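Local coordinates for oligopeptide-binding protein oppA (Lactococcus lactis, PDB 3DRF) that captures oligopeptides in a voluminous cavity, closing like a Venus flytrap, as the receptor of the Opp ABC transporter, serving peptide uptake and growth in milk, at residues N331-N341 and Y376-L387. Numbering follows the deposited sequence.
Sequences NVRQAIGYARN and YEKQDLDKANKL
Tyr338 lies between Tyr376 and Lys383, and its ring is covered on both faces. Over one face, near the centre, comes CE1 of Tyr376, 3.6 Å from Tyr338 CE2; the two rings meet obliquely, with planes 47° apart. Across the opposite face runs the extended Lys383 chain, whose CD makes a CH-pi contact toward the rim. With CG anti to the backbone N (chi1 -178°), Lys383 reaches along the ring until NZ donates to Tyr338 OH at 3.1 Å. A water that donates to Tyr376 OH also bonds to Tyr338 OH, giving the latter two polar partners, Lys383 NZ and the water.

The short helical segments run nearly antiparallel (160°), their axes 7.9 Å apart at closest. Alanines let the two backbones come close: Ala335 and Ala384 bring their CB atoms to 4.0 Å. Leu387 is a knob in a hole formed by Asn331, Gln334, Ala335 and Tyr338, its CD1 turned to the tyrosine ring and its CD2 to the Asn331 amide. At Gly337, the absence of a side chain leaves space for the Tyr376 ring, whose CD1 lies 3.6 Å from Gly337 C.

Hydrogen bonds tie down both ends. Asn331 ND2 donates almost straight to Leu387 O (2.9 Å), the acceptor lying in its amide plane. Toward the other end, Asp380 N bonds to Tyr338 O at 2.9 Å, while Asp380 OD1 N-caps helix 381-390 by accepting from Lys383 N. A second water bridges Arg340 O and Tyr376 O.

Helix 330-339 is thus packed against helix 381-390 and the loop that leads into it, in the solute-binding fold, the contact's centre about 27 Å from that of the chain. Tyr376 OH and Gln334 NE2 bond onward to the backbone of Asn531 and Lys532 in helix 516-533; Ile336 packs on strand 292-307, and Asn341 meets helix 422-435.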
ATOM      1  N   ASN A 331     -11.751 -25.606   4.444  1.00  9.00           N
ATOM      2  CA  ASN A 331     -12.889 -25.760   3.502  1.00  9.57           C
ATOM      3  C   ASN A 331     -13.826 -24.566   3.504  1.00  8.73           C
ATOM      4  O   ASN A 331     -14.359 -24.235   2.519  1.00  8.88           O
ATOM      5  CB  ASN A 331     -13.678 -27.046   3.830  1.00  9.94           C
ATOM      6  CG  ASN A 331     -13.007 -28.297   3.272  1.00 11.06           C
ATOM      7  OD1 ASN A 331     -11.842 -28.361   3.210  1.00 11.34           O
ATOM      8  ND2 ASN A 331     -13.790 -29.272   2.867  1.00 10.86           N
ATOM      9  N   VAL A 332     -14.061 -24.005   4.699  1.00  8.10           N
ATOM     10  CA  VAL A 332     -14.893 -22.786   4.813  1.00  7.60           C
ATOM     11  C   VAL A 332     -14.289 -21.568   4.068  1.00  7.43           C
ATOM     12  O   VAL A 332     -14.922 -20.910   3.362  1.00  7.58           O
ATOM     13  CB  VAL A 332     -15.167 -22.467   6.301  1.00  7.79           C
ATOM     14  CG1 VAL A 332     -16.008 -21.178   6.451  1.00  9.05           C
ATOM     15  CG2 VAL A 332     -15.971 -23.653   6.934  1.00  7.89           C
ATOM     16  N   ARG A 333     -13.011 -21.355   4.316  1.00  6.89           N
ATOM     17  CA  ARG A 333     -12.265 -20.246   3.640  1.00  6.76           C
ATOM     18  C   ARG A 333     -12.338 -20.369   2.119  1.00  6.62           C
ATOM     19  O   ARG A 333     -12.599 -19.459   1.447  1.00  6.98           O
ATOM     20  CB  ARG A 333     -10.757 -20.222   4.080  1.00  6.50           C
ATOM     21  CG  ARG A 333     -10.640 -19.904   5.612  1.00  7.09           C
ATOM     22  CD  ARG A 333      -9.188 -19.551   6.048  1.00  7.49           C
ATOM     23  NE  ARG A 333      -8.192 -20.574   5.638  1.00  6.88           N
ATOM     24  CZ  ARG A 333      -7.807 -21.596   6.396  1.00  7.49           C
ATOM     25  NH1 ARG A 333      -8.352 -21.809   7.580  1.00  9.31           N
ATOM     26  NH2 ARG A 333      -6.890 -22.456   5.968  1.00  8.51           N
ATOM     27  N   GLN A 334     -12.106 -21.585   1.632  1.00  6.89           N
ATOM     28  CA  GLN A 334     -12.139 -21.845   0.197  1.00  7.30           C
ATOM     29  C   GLN A 334     -13.561 -21.672  -0.373  1.00  7.20           C
ATOM     30  O   GLN A 334     -13.746 -21.041  -1.376  1.00  7.62           O
ATOM     31  CB  GLN A 334     -11.640 -23.279  -0.089  1.00  7.23           C
ATOM     32  CG  GLN A 334     -10.090 -23.476   0.168  1.00  7.53           C
ATOM     33  CD  GLN A 334      -9.664 -24.897  -0.059  1.00  9.04           C
ATOM     34  OE1 GLN A 334     -10.479 -25.740  -0.235  1.00 10.87           O
ATOM     35  NE2 GLN A 334      -8.377 -25.128  -0.115  1.00  9.06           N
ATOM     36  N   ALA A 335     -14.546 -22.200   0.361  1.00  7.00           N
ATOM     37  CA  ALA A 335     -15.955 -22.164  -0.098  1.00  7.07           C
ATOM     38  C   ALA A 335     -16.438 -20.700  -0.262  1.00  7.40           C
ATOM     39  O   ALA A 335     -17.056 -20.352  -1.206  1.00  7.87           O
ATOM     40  CB  ALA A 335     -16.902 -22.984   0.873  1.00  7.87           C
ATOM     41  N   ILE A 336     -16.090 -19.885   0.725  1.00  7.51           N
ATOM     42  CA  ILE A 336     -16.522 -18.478   0.734  1.00  7.89           C
ATOM     43  C   ILE A 336     -15.883 -17.728  -0.475  1.00  7.77           C
ATOM     44  O   ILE A 336     -16.470 -16.915  -1.071  1.00  7.36           O
ATOM     45  CB  ILE A 336     -16.246 -17.865   2.116  1.00  7.65           C
ATOM     46  CG1 ILE A 336     -17.238 -18.460   3.128  1.00  9.06           C
ATOM     47  CG2 ILE A 336     -16.359 -16.280   2.090  1.00  8.24           C
ATOM     48  CD1 ILE A 336     -16.941 -18.090   4.618  1.00  9.99           C
ATOM     49  N   GLY A 337     -14.648 -18.111  -0.815  1.00  7.60           N
ATOM     50  CA  GLY A 337     -13.986 -17.611  -2.036  1.00  7.58           C
ATOM     51  C   GLY A 337     -14.666 -18.066  -3.344  1.00  8.07           C
ATOM     52  O   GLY A 337     -14.937 -17.293  -4.172  1.00  8.31           O
ATOM     53  N   TYR A 338     -14.991 -19.360  -3.407  1.00  7.64           N
ATOM     54  CA  TYR A 338     -15.649 -19.892  -4.638  1.00  8.06           C
ATOM     55  C   TYR A 338     -17.064 -19.340  -4.865  1.00  7.41           C
ATOM     56  O   TYR A 338     -17.538 -19.336  -5.952  1.00  8.49           O
ATOM     57  CB  TYR A 338     -15.687 -21.438  -4.650  1.00  8.34           C
ATOM     58  CG  TYR A 338     -14.337 -22.064  -4.956  1.00  8.35           C
ATOM     59  CD1 TYR A 338     -13.692 -21.813  -6.160  1.00 10.09           C
ATOM     60  CD2 TYR A 338     -13.717 -22.916  -4.045  1.00  9.77           C
ATOM     61  CE1 TYR A 338     -12.433 -22.381  -6.461  1.00  9.92           C
ATOM     62  CE2 TYR A 338     -12.470 -23.495  -4.335  1.00 10.37           C
ATOM     63  CZ  TYR A 338     -11.848 -23.211  -5.546  1.00 10.88           C
ATOM     64  OH  TYR A 338     -10.633 -23.784  -5.809  1.00 12.61           O
ATOM     65  N   ALA A 339     -17.708 -18.920  -3.802  1.00  7.38           N
ATOM     66  CA  ALA A 339     -19.139 -18.460  -3.901  1.00  7.76           C
ATOM     67  C   ALA A 339     -19.253 -17.032  -4.480  1.00  7.43           C
ATOM     68  O   ALA A 339     -20.256 -16.653  -4.962  1.00  8.30           O
ATOM     69  CB  ALA A 339     -19.767 -18.487  -2.527  1.00  7.95           C
ATOM     70  N   ARG A 340     -18.200 -16.215  -4.376  1.00  7.46           N
ATOM     71  CA  ARG A 340     -18.301 -14.852  -4.942  1.00  7.55           C
ATOM     72  C   ARG A 340     -18.377 -14.900  -6.482  1.00  7.67           C
ATOM     73  O   ARG A 340     -17.895 -15.784  -7.110  1.00  8.35           O
ATOM     74  CB  ARG A 340     -17.092 -13.935  -4.540  1.00  7.32           C
ATOM     75  CG  ARG A 340     -17.071 -13.567  -3.026  1.00  7.47           C
ATOM     76  CD  ARG A 340     -16.139 -12.357  -2.775  1.00  7.62           C
ATOM     77  NE  ARG A 340     -14.766 -12.651  -3.202  1.00  7.32           N
ATOM     78  CZ  ARG A 340     -13.813 -11.732  -3.206  1.00  7.57           C
ATOM     79  NH1 ARG A 340     -12.631 -12.057  -3.613  1.00  8.15           N
ATOM     80  NH2 ARG A 340     -14.087 -10.506  -2.801  1.00  7.86           N
ATOM     81  N   ASN A 341     -19.045 -13.866  -7.011  1.00  8.31           N
ATOM     82  CA  ASN A 341     -19.163 -13.646  -8.430  1.00  8.11           C
ATOM     83  C   ASN A 341     -18.410 -12.386  -8.890  1.00  8.04           C
ATOM     84  O   ASN A 341     -18.981 -11.474  -9.403  1.00  8.25           O
ATOM     85  CB  ASN A 341     -20.664 -13.549  -8.825  1.00  8.49           C
ATOM     86  CG  ASN A 341     -21.413 -12.482  -8.064  1.00  8.31           C
ATOM     87  OD1 ASN A 341     -21.053 -12.063  -7.041  1.00  8.33           O
ATOM     88  ND2 ASN A 341     -22.520 -12.052  -8.645  1.00  9.53           N
ATOM     89  N   TYR A 376      -9.684 -17.968  -7.625  1.00  9.09           N
ATOM     90  CA  TYR A 376     -11.135 -17.892  -7.317  1.00  8.61           C
ATOM     91  C   TYR A 376     -11.801 -16.953  -8.308  1.00  8.71           C
ATOM     92  O   TYR A 376     -12.863 -16.441  -8.059  1.00  9.75           O
ATOM     93  CB  TYR A 376     -11.364 -17.455  -5.820  1.00  8.37           C
ATOM     94  CG  TYR A 376     -10.742 -18.444  -4.839  1.00  8.42           C
ATOM     95  CD1 TYR A 376     -11.481 -19.510  -4.290  1.00  7.83           C
ATOM     96  CD2 TYR A 376      -9.375 -18.373  -4.538  1.00  7.38           C
ATOM     97  CE1 TYR A 376     -10.872 -20.423  -3.443  1.00  7.53           C
ATOM     98  CE2 TYR A 376      -8.793 -19.279  -3.697  1.00  7.69           C
ATOM     99  CZ  TYR A 376      -9.533 -20.307  -3.166  1.00  6.83           C
ATOM    100  OH  TYR A 376      -8.978 -21.237  -2.346  1.00  8.59           O
ATOM    101  N   GLU A 377     -11.152 -16.783  -9.449  1.00  9.03           N
ATOM    102  CA  GLU A 377     -11.644 -15.854 -10.485  1.00  9.79           C
ATOM    103  C   GLU A 377     -12.937 -16.309 -11.225  1.00  9.61           C
ATOM    104  O   GLU A 377     -13.540 -15.543 -11.908  1.00 10.55           O
ATOM    105  CB  GLU A 377     -10.516 -15.524 -11.494  1.00 10.49           C
ATOM    106  CG  GLU A 377     -10.005 -16.726 -12.328  1.00 11.12           C
ATOM    107  CD  GLU A 377      -8.914 -17.584 -11.665  1.00 12.21           C
ATOM    108  OE1 GLU A 377      -8.634 -17.384 -10.535  1.00 12.43           O
ATOM    109  OE2 GLU A 377      -8.412 -18.486 -12.319  1.00 15.45           O
ATOM    110  N   LYS A 378     -13.283 -17.588 -11.054  1.00  9.69           N
ATOM    111  CA  LYS A 378     -14.522 -18.154 -11.601  1.00 10.45           C
ATOM    112  C   LYS A 378     -15.415 -18.619 -10.458  1.00 10.26           C
ATOM    113  O   LYS A 378     -15.008 -19.354  -9.632  1.00 10.65           O
ATOM    114  CB  LYS A 378     -14.186 -19.350 -12.520  1.00 11.48           C
ATOM    115  CG  LYS A 378     -15.377 -20.052 -13.125  1.00 15.85           C
ATOM    116  CD  LYS A 378     -14.903 -21.073 -14.102  1.00 20.05           C
ATOM    117  CE  LYS A 378     -16.103 -21.818 -14.796  1.00 23.01           C
ATOM    118  NZ  LYS A 378     -17.072 -20.865 -15.387  1.00 24.71           N
ATOM    119  N   GLN A 379     -16.654 -18.133 -10.451  1.00  9.58           N
ATOM    120  CA  GLN A 379     -17.612 -18.555  -9.431  1.00  9.52           C
ATOM    121  C   GLN A 379     -17.839 -20.077  -9.549  1.00  9.48           C
ATOM    122  O   GLN A 379     -17.939 -20.576 -10.625  1.00 10.59           O
ATOM    123  CB  GLN A 379     -18.950 -17.809  -9.583  1.00  9.52           C
ATOM    124  CG  GLN A 379     -19.910 -18.134  -8.399  1.00  9.26           C
ATOM    125  CD  GLN A 379     -21.256 -17.392  -8.505  1.00  9.66           C
ATOM    126  OE1 GLN A 379     -21.799 -16.958  -7.542  1.00 12.34           O
ATOM    127  NE2 GLN A 379     -21.765 -17.313  -9.683  1.00 10.19           N
ATOM    128  N   ASP A 380     -17.867 -20.762  -8.423  1.00  9.87           N
ATOM    129  CA  ASP A 380     -18.184 -22.210  -8.407  1.00  9.97           C
ATOM    130  C   ASP A 380     -19.010 -22.515  -7.151  1.00  9.67           C
ATOM    131  O   ASP A 380     -18.530 -22.997  -6.172  1.00  9.27           O
ATOM    132  CB  ASP A 380     -16.908 -23.056  -8.517  1.00 10.19           C
ATOM    133  CG  ASP A 380     -17.200 -24.499  -8.885  1.00 12.01           C
ATOM    134  OD1 ASP A 380     -18.324 -24.903  -8.728  1.00 11.92           O
ATOM    135  OD2 ASP A 380     -16.266 -25.120  -9.339  1.00 13.47           O
ATOM    136  N   LEU A 381     -20.299 -22.276  -7.260  1.00 10.29           N
ATOM    137  CA  LEU A 381     -21.230 -22.515  -6.154  1.00 10.60           C
ATOM    138  C   LEU A 381     -21.347 -24.016  -5.820  1.00 10.86           C
ATOM    139  O   LEU A 381     -21.423 -24.380  -4.723  1.00 10.81           O
ATOM    140  CB  LEU A 381     -22.635 -21.943  -6.470  1.00 10.42           C
ATOM    141  CG  LEU A 381     -22.660 -20.406  -6.519  1.00 10.98           C
ATOM    142  CD1 LEU A 381     -23.999 -19.994  -7.176  1.00 13.13           C
ATOM    143  CD2 LEU A 381     -22.615 -19.833  -5.115  1.00 11.54           C
ATOM    144  N   ASP A 382     -21.295 -24.864  -6.837  1.00 11.29           N
ATOM    145  CA  ASP A 382     -21.366 -26.296  -6.586  1.00 11.83           C
ATOM    146  C   ASP A 382     -20.158 -26.779  -5.759  1.00 11.35           C
ATOM    147  O   ASP A 382     -20.300 -27.533  -4.856  1.00 11.62           O
ATOM    148  CB  ASP A 382     -21.446 -27.127  -7.899  1.00 13.05           C
ATOM    149  CG  ASP A 382     -22.736 -26.924  -8.683  1.00 15.49           C
ATOM    150  OD1 ASP A 382     -23.638 -26.324  -8.190  1.00 18.07           O
ATOM    151  OD2 ASP A 382     -22.728 -27.359  -9.798  1.00 19.39           O
ATOM    152  N   LYS A 383     -18.963 -26.325  -6.130  1.00 10.96           N
ATOM    153  CA  LYS A 383     -17.751 -26.686  -5.357  1.00 10.75           C
ATOM    154  C   LYS A 383     -17.796 -26.171  -3.916  1.00 10.28           C
ATOM    155  O   LYS A 383     -17.450 -26.841  -3.031  1.00  9.92           O
ATOM    156  CB  LYS A 383     -16.484 -26.182  -6.081  1.00 11.55           C
ATOM    157  CG  LYS A 383     -15.184 -26.555  -5.376  1.00 13.06           C
ATOM    158  CD  LYS A 383     -13.975 -26.298  -6.290  1.00 15.68           C
ATOM    159  CE  LYS A 383     -12.747 -26.857  -5.627  1.00 18.22           C
ATOM    160  NZ  LYS A 383     -11.487 -26.726  -6.398  1.00 21.15           N
ATOM    161  N   ALA A 384     -18.247 -24.935  -3.751  1.00  9.25           N
ATOM    162  CA  ALA A 384     -18.399 -24.358  -2.434  1.00  9.40           C
ATOM    163  C   ALA A 384     -19.321 -25.179  -1.549  1.00  9.45           C
ATOM    164  O   ALA A 384     -18.967 -25.509  -0.479  1.00  9.51           O
ATOM    165  CB  ALA A 384     -18.924 -22.921  -2.565  1.00  9.27           C
ATOM    166  N   ASN A 385     -20.510 -25.498  -2.054  1.00 10.06           N
ATOM    167  CA  ASN A 385     -21.457 -26.348  -1.304  1.00 10.48           C
ATOM    168  C   ASN A 385     -20.871 -27.753  -0.980  1.00 10.87           C
ATOM    169  O   ASN A 385     -21.043 -28.223   0.098  1.00 11.61           O
ATOM    170  CB  ASN A 385     -22.820 -26.434  -2.069  1.00 10.52           C
ATOM    171  CG  ASN A 385     -23.712 -25.191  -1.855  1.00 11.19           C
ATOM    172  OD1 ASN A 385     -23.974 -24.800  -0.792  1.00 10.91           O
ATOM    173  ND2 ASN A 385     -24.198 -24.659  -2.943  1.00 13.10           N
ATOM    174  N   LYS A 386     -20.185 -28.354  -1.935  1.00 11.52           N
ATOM    175  CA  LYS A 386     -19.536 -29.667  -1.743  1.00 12.06           C
ATOM    176  C   LYS A 386     -18.497 -29.585  -0.607  1.00 11.35           C
ATOM    177  O   LYS A 386     -18.475 -30.409   0.229  1.00 11.68           O
ATOM    178  CB  LYS A 386     -18.901 -30.123  -3.060  1.00 13.02           C
ATOM    179  CG  LYS A 386     -18.217 -31.491  -2.969  1.00 15.99           C
ATOM    180  CD  LYS A 386     -17.702 -31.913  -4.360  1.00 19.44           C
ATOM    181  CE  LYS A 386     -16.917 -33.173  -4.363  1.00 22.74           C
ATOM    182  NZ  LYS A 386     -15.607 -32.869  -4.129  1.00 24.65           N
ATOM    183  N   LEU A 387     -17.637 -28.550  -0.639  1.00 10.51           N
ATOM    184  CA  LEU A 387     -16.597 -28.358   0.372  1.00 10.39           C
ATOM    185  C   LEU A 387     -17.198 -28.276   1.765  1.00 10.23           C
ATOM    186  O   LEU A 387     -16.686 -28.826   2.680  1.00 10.64           O
ATOM    187  CB  LEU A 387     -15.779 -27.081   0.077  1.00 10.39           C
ATOM    188  CG  LEU A 387     -14.783 -27.236  -1.079  1.00 10.51           C
ATOM    189  CD1 LEU A 387     -14.323 -25.871  -1.532  1.00 10.73           C
ATOM    190  CD2 LEU A 387     -13.498 -28.011  -0.612  1.00 13.24           C
TER
HETATM  191  O   HOH W   1      -9.013 -23.784  -3.473  1.00 20.65           O
HETATM  192  O   HOH W   2     -15.415 -15.136  -8.192  1.00 10.25           O
HETATM  193  O   HOH W   3     -11.759 -13.912  -6.284  1.00 11.94           O